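Local coordinates for protein putative alcohol dehydrogenase (Sinorhizobium meliloti, PDB 4J6F) that probably acts as an NAD(P)-linked alcohol dehydrogenase of the medium-chain dehydrogenase/reductase type, possibly with bound zinc, at residues 80-88 with 94-104; 215-225 with 242-251. All coordinates share one frame; numbering follows the deposited sequence.

Contact 1 of 2, residues 80-88 with 94-104; sequences VREGAYGTE and VSTWRRHGNTL
Tyr85 and Trp97 meet where a Schellman motif, with Gly83 as its C-prime residue, ends helix 75-82 and the chain runs on as a loop alongside a second loop, 94-104, in the GroES-like domain. This end is the tight one. Trp97 CB sits 3.4 Å from the centroid of the Tyr85 ring, almost on its normal, a CH-pi contact; the indole then turns its edge to the same ring, planes at 70°, in a T-shaped pair. Val80 adds both its methyls: CG2 lies at the indole edge near CD1, and CG1 meets Leu104 CD2 tip to tip. A single beta bridge fixes the backbones, Ser95 N giving a bond to Gly83 O (2.8 Å) and Tyr85 N a longer one to Ser95 O.

Residues 86-88 form the more open, polar end. Extended Arg99 lays one guanidinium face over the Thr87-Glu88 peptide and holds successive carbonyls, NH2 to Tyr85 O and NE to Gly86 O (2.9 Å); Asp314 and Thr317 of the second subunit also bind it. A water bridges Arg99 NH1 and Glu88 OE1, whose charges do not touch. Exposed His100 is tied to Glu88 by one hydrogen bond: NE2 donates to OE1 over 2.9 Å, arriving 62° out of the carboxylate plane.

Contact 2 of 2, residues 215-225 with 242-251; sequences ASGGVGSAIIQ and KEAAMLDIGA
Ile224 and Ile249 form the apolar centre of this contact between helix 218-229 with the turn before it and helix 243-248 with the residues that follow it, inside what is probably the nucleotide-binding Rossmann-type domain. Their side chains cross at about a right angle. Ile224 CG2, anti to its own backbone nitrogen, is 4.0 Å from Ile249 CG1 and also packs against the Gly250-Ala251 peptide. The other branch of Ile224 ends in CD1, which comes 3.9 Å from SE of Met246, a selenomethionine whose chain is bent at both chi2 and chi3. That bend carries the selenium against the turn before helix 218-229, near Ala215 O and 3.8 Å from Ala215 CB, and the terminal CE lies against Ser216. Ile249 has CG1 between its backbone nitrogen and carbonyl carbon (chi1 65°), which sends CD1 across to Ser221 CB, 3.8 Å away.

Polar contact across the segments is sparse. Lys242 NZ donates to Ser216 OG over 3.1 Å, but its stronger partner is the carbonyl of Lys371.

Backbone bonds mark the start of one helix and the end of the other. Gly217, at the N-cap position of helix 218-229, accepts through O from Ser221 N. A Schellman motif with Gly250 at positive phi ends helix 243-248 and leads the chain toward strand 253-256; Met246 O accepts from Ile249 N and Ala251 N on opposite faces of its carbonyl plane.

Strand 233-238 lies against both partners, its Ala236 touching Ala215, Ile224 and Met246; Val254 of strand 253-256 touches Met246, while helix 189-201 packs on Val219, Ala222 and Ile223.

In the fold
From the N terminus, the chain reaches contact 1 first and closes a short loop there: five residues separate 80-88 from 94-104, and the contact ties the end of helix 75-82 to the loop leading to strand 113-121. The rest of the GroES-like part follows before contact 2 opens, so the two are in series; they neither nest nor cross. Contact 2 spans 16 residues, including strand 233-238, and joins successive helices flanking the six-stranded parallel sheet. The centres of contact 1 and contact 2 are about 29 Å apart, on opposite sides of the chain's centre. Contact 1 also meets the second subunit, whereas no other chain of the assembly touches the segments of contact 2.

Contact 1 of 2, residues 80-88 with 94-104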
# COMPACT_ATOMS: atom_id res chain seq x y z
N VAL A 80 -1.67 0.61 -24.73
CA VAL A 80 -1.63 -0.71 -25.37
C VAL A 80 -0.96 -0.58 -26.75
O VAL A 80 -0.12 -1.40 -27.10
CB VAL A 80 -3.02 -1.36 -25.48
CG1 VAL A 80 -3.01 -2.52 -26.46
CG2 VAL A 80 -3.49 -1.83 -24.12
N ARG A 81 -1.31 0.45 -27.50
CA ARG A 81 -0.76 0.63 -28.84
C ARG A 81 0.73 0.87 -28.76
O ARG A 81 1.49 0.26 -29.50
CB ARG A 81 -1.45 1.79 -29.54
CG ARG A 81 -1.08 1.99 -31.00
CD ARG A 81 -1.49 3.38 -31.44
NE ARG A 81 -0.49 4.34 -30.97
CZ ARG A 81 -0.76 5.55 -30.48
NH1 ARG A 81 -2.00 5.98 -30.38
NH2 ARG A 81 0.24 6.32 -30.08
N GLU A 82 1.16 1.74 -27.85
CA GLU A 82 2.59 2.01 -27.66
C GLU A 82 3.35 0.84 -27.03
O GLU A 82 4.56 0.75 -27.20
CB GLU A 82 2.81 3.27 -26.83
CG GLU A 82 2.10 4.48 -27.41
CD GLU A 82 2.35 5.76 -26.64
OE1 GLU A 82 2.22 5.76 -25.41
OE2 GLU A 82 2.67 6.79 -27.29
N GLY A 83 2.65 -0.05 -26.32
CA GLY A 83 3.29 -1.13 -25.57
C GLY A 83 3.98 -0.54 -24.35
O GLY A 83 5.04 -1.01 -23.91
N ALA A 84 3.38 0.49 -23.78
CA ALA A 84 4.04 1.28 -22.78
C ALA A 84 3.86 0.80 -21.34
O ALA A 84 3.99 1.61 -20.42
CB ALA A 84 3.59 2.71 -22.90
N TYR A 85 3.58 -0.48 -21.12
CA TYR A 85 3.36 -0.96 -19.75
C TYR A 85 4.62 -1.49 -19.11
O TYR A 85 4.69 -1.65 -17.89
CB TYR A 85 2.21 -1.97 -19.66
CG TYR A 85 0.87 -1.32 -19.85
CD1 TYR A 85 0.22 -0.70 -18.78
CD2 TYR A 85 0.27 -1.27 -21.11
CE1 TYR A 85 -1.01 -0.08 -18.95
CE2 TYR A 85 -0.96 -0.64 -21.28
CZ TYR A 85 -1.59 -0.05 -20.20
OH TYR A 85 -2.80 0.57 -20.38
N GLY A 86 5.63 -1.75 -19.94
CA GLY A 86 6.89 -2.30 -19.47
C GLY A 86 6.72 -3.68 -18.86
O GLY A 86 5.60 -4.23 -18.81
N THR A 87 7.83 -4.24 -18.40
CA THR A 87 7.84 -5.54 -17.74
C THR A 87 8.45 -5.41 -16.36
O THR A 87 9.14 -4.43 -16.06
CB THR A 87 8.63 -6.60 -18.56
OG1 THR A 87 10.03 -6.29 -18.52
CG2 THR A 87 8.17 -6.64 -20.01
N GLU A 88 8.19 -6.40 -15.51
CA GLU A 88 8.75 -6.45 -14.17
C GLU A 88 10.28 -6.36 -14.14
O GLU A 88 10.84 -5.72 -13.26
CB GLU A 88 8.31 -7.75 -13.50
CG GLU A 88 6.82 -7.84 -13.27
CD GLU A 88 6.34 -9.23 -12.91
OE1 GLU A 88 5.16 -9.34 -12.49
OE2 GLU A 88 7.14 -10.19 -13.05
N VAL A 94 8.91 -2.84 -24.23
CA VAL A 94 7.54 -2.76 -24.78
C VAL A 94 6.70 -4.00 -24.39
O VAL A 94 7.15 -5.14 -24.55
CB VAL A 94 7.46 -2.38 -26.29
CG1 VAL A 94 8.82 -1.95 -26.81
CG2 VAL A 94 6.88 -3.51 -27.12
N SER A 95 5.49 -3.76 -23.89
CA SER A 95 4.63 -4.83 -23.37
C SER A 95 3.20 -4.30 -23.26
O SER A 95 3.03 -3.13 -22.93
CB SER A 95 5.13 -5.23 -21.96
OG SER A 95 4.66 -6.50 -21.56
N THR A 96 2.20 -5.14 -23.45
CA THR A 96 0.83 -4.81 -23.07
C THR A 96 0.71 -4.92 -21.57
O THR A 96 1.61 -5.40 -20.91
CB THR A 96 -0.23 -5.73 -23.69
OG1 THR A 96 0.26 -7.07 -23.72
CG2 THR A 96 -0.57 -5.28 -25.07
N TRP A 97 -0.39 -4.43 -21.02
CA TRP A 97 -0.56 -4.44 -19.59
C TRP A 97 -0.68 -5.86 -19.08
O TRP A 97 -0.32 -6.16 -17.93
CB TRP A 97 -1.79 -3.62 -19.20
CG TRP A 97 -3.05 -4.22 -19.66
CD1 TRP A 97 -3.65 -4.02 -20.85
CD2 TRP A 97 -3.88 -5.13 -18.93
NE1 TRP A 97 -4.81 -4.75 -20.91
CE2 TRP A 97 -4.97 -5.45 -19.74
CE3 TRP A 97 -3.79 -5.72 -17.66
CZ2 TRP A 97 -5.98 -6.31 -19.34
CZ3 TRP A 97 -4.80 -6.58 -17.26
CH2 TRP A 97 -5.88 -6.87 -18.10
N ARG A 98 -1.17 -6.75 -19.95
CA ARG A 98 -1.35 -8.12 -19.53
C ARG A 98 -0.03 -8.85 -19.61
O ARG A 98 0.16 -9.71 -20.47
CB ARG A 98 -2.45 -8.81 -20.31
CG ARG A 98 -3.24 -9.77 -19.44
CD ARG A 98 -4.59 -10.05 -20.04
NE ARG A 98 -5.46 -10.77 -19.10
CZ ARG A 98 -5.48 -12.09 -18.95
NH1 ARG A 98 -6.31 -12.63 -18.06
NH2 ARG A 98 -4.69 -12.88 -19.68
N ARG A 99 0.88 -8.51 -18.70
CA ARG A 99 2.25 -9.01 -18.73
C ARG A 99 2.38 -10.54 -18.72
O ARG A 99 3.32 -11.07 -19.28
CB ARG A 99 3.08 -8.42 -17.59
CG ARG A 99 3.32 -6.92 -17.67
CD ARG A 99 3.76 -6.37 -16.31
NE ARG A 99 4.39 -5.05 -16.35
CZ ARG A 99 4.93 -4.44 -15.29
NH1 ARG A 99 4.91 -5.02 -14.08
NH2 ARG A 99 5.48 -3.23 -15.43
N HIS A 100 1.43 -11.24 -18.09
CA HIS A 100 1.62 -12.68 -17.88
C HIS A 100 0.62 -13.59 -18.59
O HIS A 100 0.62 -14.80 -18.40
CB HIS A 100 1.71 -12.99 -16.38
CG HIS A 100 2.88 -12.33 -15.72
ND1 HIS A 100 4.17 -12.82 -15.82
CD2 HIS A 100 2.96 -11.19 -14.99
CE1 HIS A 100 4.99 -12.02 -15.16
NE2 HIS A 100 4.28 -11.02 -14.66
N GLY A 101 -0.22 -13.01 -19.45
CA GLY A 101 -1.12 -13.78 -20.29
C GLY A 101 -1.45 -12.91 -21.48
O GLY A 101 -2.48 -12.23 -21.50
N ASN A 102 -0.54 -12.89 -22.46
CA ASN A 102 -0.73 -12.01 -23.60
C ASN A 102 -1.84 -12.49 -24.55
O ASN A 102 -1.61 -13.34 -25.42
CB ASN A 102 0.58 -11.76 -24.35
CG ASN A 102 0.42 -10.70 -25.42
OD1 ASN A 102 -0.59 -10.00 -25.48
ND2 ASN A 102 1.43 -10.57 -26.28
N THR A 103 -3.03 -11.92 -24.36
CA THR A 103 -4.22 -12.22 -25.16
C THR A 103 -4.43 -11.18 -26.28
O THR A 103 -5.40 -11.26 -27.05
CB THR A 103 -5.48 -12.25 -24.27
OG1 THR A 103 -5.57 -11.03 -23.54
CG2 THR A 103 -5.45 -13.43 -23.31
N LEU A 104 -3.54 -10.21 -26.35
CA LEU A 104 -3.53 -9.28 -27.47
C LEU A 104 -3.02 -9.97 -28.75
O LEU A 104 -1.91 -10.49 -28.79
CB LEU A 104 -2.67 -8.06 -27.14
CG LEU A 104 -2.66 -6.95 -28.20
CD1 LEU A 104 -4.07 -6.46 -28.51
CD2 LEU A 104 -1.78 -5.79 -27.77
O HOH W 1 2.95 -7.39 -13.43

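Contact 2 of 2, residues 215-225 with 242-251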
# COMPACT_ATOMS: atom_id res chain seq x y z
N ALA A 215 -6.83 15.73 -12.25
CA ALA A 215 -8.26 15.79 -11.99
C ALA A 215 -9.12 16.03 -13.22
O ALA A 215 -10.28 15.65 -13.23
CB ALA A 215 -8.54 16.84 -10.93
N SER A 216 -8.55 16.65 -14.26
CA SER A 216 -9.33 16.94 -15.47
C SER A 216 -9.37 15.79 -16.48
O SER A 216 -10.16 15.83 -17.43
CB SER A 216 -8.85 18.24 -16.15
OG SER A 216 -7.80 17.99 -17.05
N GLY A 217 -8.50 14.80 -16.27
CA GLY A 217 -8.49 13.55 -17.03
C GLY A 217 -9.67 12.61 -16.74
O GLY A 217 -10.48 12.86 -15.84
N GLY A 218 -9.74 11.52 -17.51
CA GLY A 218 -10.86 10.58 -17.46
C GLY A 218 -11.15 10.12 -16.05
O GLY A 218 -12.19 10.45 -15.46
N VAL A 219 -10.21 9.38 -15.50
CA VAL A 219 -10.35 8.81 -14.17
C VAL A 219 -10.44 9.91 -13.11
O VAL A 219 -11.27 9.81 -12.20
CB VAL A 219 -9.19 7.84 -13.87
CG1 VAL A 219 -9.41 7.20 -12.51
CG2 VAL A 219 -9.09 6.79 -14.96
N GLY A 220 -9.61 10.94 -13.24
CA GLY A 220 -9.59 12.08 -12.32
C GLY A 220 -10.97 12.62 -12.11
O GLY A 220 -11.49 12.64 -11.00
N SER A 221 -11.59 13.03 -13.21
CA SER A 221 -12.93 13.61 -13.19
C SER A 221 -13.92 12.66 -12.56
O SER A 221 -14.77 13.08 -11.79
CB SER A 221 -13.38 13.93 -14.61
OG SER A 221 -12.60 14.99 -15.12
N ALA A 222 -13.78 11.38 -12.88
CA ALA A 222 -14.74 10.40 -12.42
C ALA A 222 -14.64 10.33 -10.92
O ALA A 222 -15.65 10.36 -10.22
CB ALA A 222 -14.45 9.04 -13.03
N ILE A 223 -13.42 10.28 -10.42
CA ILE A 223 -13.22 10.17 -9.00
C ILE A 223 -13.84 11.35 -8.27
O ILE A 223 -14.43 11.17 -7.20
CB ILE A 223 -11.75 9.98 -8.64
CG1 ILE A 223 -11.43 8.51 -8.76
CG2 ILE A 223 -11.48 10.43 -7.21
CD1 ILE A 223 -9.97 8.25 -8.90
N ILE A 224 -13.73 12.55 -8.84
CA ILE A 224 -14.37 13.72 -8.27
C ILE A 224 -15.89 13.52 -8.12
O ILE A 224 -16.46 13.78 -7.06
CB ILE A 224 -14.03 15.00 -9.06
CG1 ILE A 224 -12.53 15.26 -8.97
CG2 ILE A 224 -14.84 16.21 -8.57
CD1 ILE A 224 -12.03 16.37 -9.85
N GLN A 225 -16.52 13.03 -9.18
CA GLN A 225 -17.95 12.73 -9.13
C GLN A 225 -18.24 11.58 -8.17
O GLN A 225 -19.11 11.70 -7.30
CB GLN A 225 -18.51 12.42 -10.52
CG GLN A 225 -18.55 13.60 -11.48
CD GLN A 225 -19.58 13.40 -12.56
OE1 GLN A 225 -20.77 13.70 -12.35
NE2 GLN A 225 -19.16 12.88 -13.71
N LYS A 242 -8.26 25.13 -15.89
CA LYS A 242 -9.21 24.02 -15.77
C LYS A 242 -9.94 24.08 -14.42
O LYS A 242 -10.78 23.23 -14.13
CB LYS A 242 -8.48 22.67 -15.91
CG LYS A 242 -7.69 22.45 -17.20
CD LYS A 242 -8.56 21.87 -18.30
CE LYS A 242 -7.75 21.35 -19.49
NZ LYS A 242 -7.18 19.98 -19.28
N GLU A 243 -9.61 25.09 -13.61
CA GLU A 243 -10.15 25.24 -12.24
C GLU A 243 -11.68 25.30 -12.23
O GLU A 243 -12.34 24.55 -11.50
CB GLU A 243 -9.59 26.48 -11.53
CG GLU A 243 -8.08 26.54 -11.37
CD GLU A 243 -7.33 26.99 -12.63
OE1 GLU A 243 -7.98 27.37 -13.64
OE2 GLU A 243 -6.08 26.96 -12.60
N ALA A 244 -12.23 26.20 -13.03
CA ALA A 244 -13.67 26.42 -13.04
C ALA A 244 -14.40 25.17 -13.50
O ALA A 244 -15.49 24.87 -13.01
CB ALA A 244 -14.05 27.62 -13.89
N ALA A 245 -13.79 24.41 -14.40
CA ALA A 245 -14.36 23.14 -14.84
C ALA A 245 -14.42 22.12 -13.71
O ALA A 245 -15.37 21.33 -13.64
CB ALA A 245 -13.59 22.58 -16.02
N MSE A 246 -13.42 22.13 -12.83
CA MSE A 246 -13.37 21.17 -11.74
C MSE A 246 -14.43 21.52 -10.73
O MSE A 246 -15.13 20.63 -10.25
CB MSE A 246 -11.99 21.09 -11.09
CG MSE A 246 -10.91 20.61 -12.05
SE MSE A 246 -11.25 18.80 -12.75
CE MSE A 246 -12.35 19.18 -14.34
N LEU A 247 -14.56 22.81 -10.42
CA LEU A 247 -15.67 23.27 -9.58
C LEU A 247 -17.03 22.83 -10.15
O LEU A 247 -17.93 22.42 -9.40
CB LEU A 247 -15.61 24.79 -9.40
CG LEU A 247 -14.46 25.36 -8.56
CD1 LEU A 247 -14.47 26.88 -8.55
CD2 LEU A 247 -14.44 24.81 -7.14
N ASP A 248 -17.15 22.86 -11.46
CA ASP A 248 -18.41 22.52 -12.11
C ASP A 248 -18.81 21.06 -11.92
O ASP A 248 -19.99 20.74 -11.91
CB ASP A 248 -18.36 22.85 -13.60
CG ASP A 248 -19.69 23.34 -14.13
OD1 ASP A 248 -20.72 23.10 -13.48
OD2 ASP A 248 -19.69 23.98 -15.20
N ILE A 249 -17.84 20.17 -11.79
CA ILE A 249 -18.17 18.76 -11.62
C ILE A 249 -18.19 18.31 -10.17
O ILE A 249 -18.38 17.12 -9.91
CB ILE A 249 -17.28 17.85 -12.49
CG1 ILE A 249 -15.82 17.91 -12.04
CG2 ILE A 249 -17.41 18.22 -13.96
CD1 ILE A 249 -14.94 16.85 -12.67
N GLY A 250 -18.00 19.25 -9.23
CA GLY A 250 -18.23 18.99 -7.80
C GLY A 250 -17.04 19.07 -6.86
O GLY A 250 -17.16 18.72 -5.68
N ALA A 251 -15.88 19.52 -7.35
CA ALA A 251 -14.70 19.67 -6.49
C ALA A 251 -14.98 20.71 -5.42
O ALA A 251 -15.63 21.72 -5.68
CB ALA A 251 -13.47 20.07 -7.29